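Local coordinates for probable manganase-dependent inorganic pyrophosphatase (Clostridium perfringens, PDB 3L31), which probably hydrolyses pyrophosphate to phosphate with manganese, through a catalytic part under control of this regulatory region, which binds the inhibitor AMP, at residues Gln88-Glu93 against Asn161-Thr166. Residues are numbered along the deposited sequence; the frame is centred on the assembly and turned at random.
Sequences QNINEE and NITVIT
Gln-88 and Asn-89 both face Val-164 in a classic beta bulge between antiparallel strands: Val-164 O takes the N-H of Gln-88 at 3.0 Å and, weakly, that of Asn-89, while Val-164 N returns a bond to Asn-89 O. Past the bulge, side chains take over from the backbone ladder. Asn-89 swings its CG anti to the backbone N (chi1 -174°), which carries ND2 to Ile-162 O at 2.8 Å; the bond is nearly straight and lies in the amide plane, yet it meets the carbonyl from above its plane. A water joins the same ND2 to Asn-161 OD1. Next along, Asn-91 N donates to Thr-163 OG1 over 2.8 Å, so a threonine hydroxyl stands in for a strand carbonyl, and a second water links that hydroxyl to Asn-91 O. Asn-91 works with both ends of its amide: ND2 reaches Asn-161 O at 3.0 Å, a bent bond, and OD1 receives Glu-93 N to close an Asx turn that fixes the amide's rotation. At the other end the bent Gln-88 chain crosses Thr-166 at about a right angle, and Thr-166 OG1 donates to Gln-88 OE1 at 2.7 Å from above the amide plane. Strand 86-89 is thus hooked onto strand 163-166 as an outermost strand of the DRTGG domain's mixed sheet, with parallel strand 140-143 beyond. Helix 151-160, ended by a Schellman motif at Asn-161, packs Ala-157 on Asn-89 and Val-164 and sends Lys-158 to Asn-89 OD1; helix 76-82 lies against Ile-90, Thr-163 and Ile-165.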
ATOM      1  N   GLN A  88       4.597 -26.460  -4.125  1.00 39.73           N
ATOM      2  CA  GLN A  88       4.446 -27.920  -4.071  1.00 41.26           C
ATOM      3  C   GLN A  88       4.166 -28.512  -5.453  1.00 41.48           C
ATOM      4  O   GLN A  88       4.400 -29.671  -5.686  1.00 42.71           O
ATOM      5  CB  GLN A  88       3.293 -28.327  -3.143  1.00 40.20           C
ATOM      6  CG  GLN A  88       3.617 -28.209  -1.639  1.00 42.92           C
ATOM      7  CD  GLN A  88       3.632 -26.761  -1.143  1.00 42.06           C
ATOM      8  OE1 GLN A  88       2.689 -25.997  -1.398  1.00 40.44           O
ATOM      9  NE2 GLN A  88       4.688 -26.388  -0.420  1.00 38.33           N
ATOM     10  N   ASN A  89       3.571 -27.709  -6.332  1.00 40.94           N
ATOM     11  CA  ASN A  89       3.377 -28.090  -7.733  1.00 41.05           C
ATOM     12  C   ASN A  89       3.277 -26.853  -8.562  1.00 40.04           C
ATOM     13  O   ASN A  89       2.660 -25.889  -8.147  1.00 38.57           O
ATOM     14  CB  ASN A  89       2.116 -28.906  -7.961  1.00 41.33           C
ATOM     15  CG  ASN A  89       2.022 -29.410  -9.377  1.00 43.04           C
ATOM     16  OD1 ASN A  89       2.901 -30.135  -9.841  1.00 48.87           O
ATOM     17  ND2 ASN A  89       0.974 -29.020 -10.081  1.00 40.31           N
ATOM     18  N   ILE A  90       3.918 -26.878  -9.716  1.00 41.43           N
ATOM     19  CA  ILE A  90       3.877 -25.747 -10.634  1.00 41.16           C
ATOM     20  C   ILE A  90       3.349 -26.189 -11.976  1.00 42.29           C
ATOM     21  O   ILE A  90       3.848 -27.182 -12.550  1.00 43.78           O
ATOM     22  CB  ILE A  90       5.233 -25.123 -10.868  1.00 41.87           C
ATOM     23  CG1 ILE A  90       5.904 -24.735  -9.538  1.00 43.02           C
ATOM     24  CG2 ILE A  90       5.071 -23.916 -11.784  1.00 39.53           C
ATOM     25  CD1 ILE A  90       7.312 -24.067  -9.720  1.00 42.60           C
ATOM     26  N   ASN A  91       2.317 -25.495 -12.455  1.00 41.16           N
ATOM     27  CA  ASN A  91       1.924 -25.640 -13.855  1.00 43.13           C
ATOM     28  C   ASN A  91       2.933 -24.869 -14.683  1.00 44.41           C
ATOM     29  O   ASN A  91       2.858 -23.653 -14.805  1.00 42.88           O
ATOM     30  CB  ASN A  91       0.499 -25.182 -14.152  1.00 42.14           C
ATOM     31  CG  ASN A  91       0.139 -25.328 -15.620  1.00 44.99           C
ATOM     32  OD1 ASN A  91       1.011 -25.336 -16.493  1.00 47.68           O
ATOM     33  ND2 ASN A  91      -1.140 -25.443 -15.902  1.00 44.77           N
ATOM     34  N   GLU A  92       3.881 -25.618 -15.247  1.00 47.75           N
ATOM     35  CA  GLU A  92       5.053 -25.042 -15.933  1.00 49.91           C
ATOM     36  C   GLU A  92       4.676 -24.412 -17.256  1.00 50.60           C
ATOM     37  O   GLU A  92       5.489 -23.743 -17.853  1.00 52.01           O
ATOM     38  CB  GLU A  92       6.149 -26.100 -16.167  1.00 52.63           C
ATOM     39  CG  GLU A  92       6.853 -26.555 -14.895  1.00 54.31           C
ATOM     40  CD  GLU A  92       7.726 -25.450 -14.326  1.00 57.10           C
ATOM     41  OE1 GLU A  92       7.744 -24.369 -14.966  1.00 58.52           O
ATOM     42  OE2 GLU A  92       8.380 -25.647 -13.255  1.00 57.09           O
ATOM     43  N   GLU A  93       3.439 -24.600 -17.701  1.00 51.20           N
ATOM     44  CA  GLU A  93       3.001 -24.020 -18.984  1.00 53.20           C
ATOM     45  C   GLU A  93       2.075 -22.802 -18.831  1.00 52.64           C
ATOM     46  O   GLU A  93       1.703 -22.149 -19.788  1.00 52.20           O
ATOM     47  CB  GLU A  93       2.360 -25.096 -19.868  1.00 55.63           C
ATOM     48  CG  GLU A  93       3.339 -26.222 -20.316  1.00 57.64           C
ATOM     49  CD  GLU A  93       4.535 -25.705 -21.135  1.00 60.93           C
ATOM     50  OE1 GLU A  93       4.315 -24.939 -22.102  1.00 63.01           O
ATOM     51  OE2 GLU A  93       5.697 -26.077 -20.827  1.00 62.08           O
ATOM     52  N   ASN A 161      -2.828 -30.326 -13.200  1.00 45.33           N
ATOM     53  CA  ASN A 161      -1.889 -29.233 -13.528  1.00 43.25           C
ATOM     54  C   ASN A 161      -2.245 -27.907 -12.865  1.00 40.27           C
ATOM     55  O   ASN A 161      -2.199 -26.865 -13.507  1.00 39.89           O
ATOM     56  CB  ASN A 161      -1.755 -29.016 -15.036  1.00 45.36           C
ATOM     57  CG  ASN A 161      -1.187 -30.218 -15.751  1.00 48.75           C
ATOM     58  OD1 ASN A 161      -0.204 -30.818 -15.327  1.00 49.30           O
ATOM     59  ND2 ASN A 161      -1.824 -30.584 -16.850  1.00 51.54           N
ATOM     60  N   ILE A 162      -2.544 -27.964 -11.568  1.00 37.88           N
ATOM     61  CA  ILE A 162      -2.794 -26.787 -10.746  1.00 35.05           C
ATOM     62  C   ILE A 162      -1.565 -26.377  -9.945  1.00 34.44           C
ATOM     63  O   ILE A 162      -0.962 -27.190  -9.191  1.00 36.02           O
ATOM     64  CB  ILE A 162      -3.972 -27.056  -9.763  1.00 34.81           C
ATOM     65  CG1 ILE A 162      -5.168 -27.661 -10.521  1.00 36.40           C
ATOM     66  CG2 ILE A 162      -4.369 -25.791  -9.008  1.00 29.50           C
ATOM     67  CD1 ILE A 162      -5.837 -26.725 -11.577  1.00 36.62           C
ATOM     68  N   THR A 163      -1.193 -25.110 -10.066  1.00 32.64           N
ATOM     69  CA  THR A 163      -0.083 -24.573  -9.281  1.00 31.38           C
ATOM     70  C   THR A 163      -0.560 -24.405  -7.845  1.00 30.46           C
ATOM     71  O   THR A 163      -1.632 -23.910  -7.625  1.00 29.83           O
ATOM     72  CB  THR A 163       0.428 -23.249  -9.819  1.00 30.53           C
ATOM     73  OG1 THR A 163       0.894 -23.440 -11.145  1.00 31.35           O
ATOM     74  CG2 THR A 163       1.600 -22.711  -8.977  1.00 29.05           C
ATOM     75  N   VAL A 164       0.206 -24.934  -6.904  1.00 29.55           N
ATOM     76  CA  VAL A 164      -0.130 -24.898  -5.517  1.00 29.25           C
ATOM     77  C   VAL A 164       1.086 -24.409  -4.725  1.00 30.04           C
ATOM     78  O   VAL A 164       2.194 -24.880  -4.931  1.00 29.43           O
ATOM     79  CB  VAL A 164      -0.470 -26.309  -4.959  1.00 31.45           C
ATOM     80  CG1 VAL A 164      -0.637 -26.270  -3.374  1.00 31.10           C
ATOM     81  CG2 VAL A 164      -1.712 -26.871  -5.591  1.00 28.74           C
ATOM     82  N   ILE A 165       0.882 -23.471  -3.812  1.00 29.59           N
ATOM     83  CA  ILE A 165       1.994 -23.016  -3.005  1.00 30.85           C
ATOM     84  C   ILE A 165       1.532 -22.813  -1.578  1.00 31.42           C
ATOM     85  O   ILE A 165       0.342 -22.670  -1.358  1.00 31.24           O
ATOM     86  CB  ILE A 165       2.569 -21.716  -3.522  1.00 29.89           C
ATOM     87  CG1 ILE A 165       1.564 -20.565  -3.287  1.00 28.08           C
ATOM     88  CG2 ILE A 165       2.859 -21.796  -4.976  1.00 29.13           C
ATOM     89  CD1 ILE A 165       2.107 -19.240  -3.794  1.00 21.84           C
ATOM     90  N   THR A 166       2.501 -22.819  -0.636  1.00 33.70           N
ATOM     91  CA  THR A 166       2.281 -22.601   0.803  1.00 34.31           C
ATOM     92  C   THR A 166       3.065 -21.382   1.326  1.00 34.03           C
ATOM     93  O   THR A 166       4.252 -21.235   1.052  1.00 34.22           O
ATOM     94  CB  THR A 166       2.712 -23.857   1.616  1.00 36.78           C
ATOM     95  OG1 THR A 166       2.104 -25.039   1.030  1.00 41.15           O
ATOM     96  CG2 THR A 166       2.295 -23.761   3.099  1.00 34.32           C
TER
HETATM   97  O   HOH W   1       1.541 -29.735 -12.997  1.00 48.39           O
HETATM   98  O   HOH W   2       2.258 -21.693 -12.800  1.00 40.31           O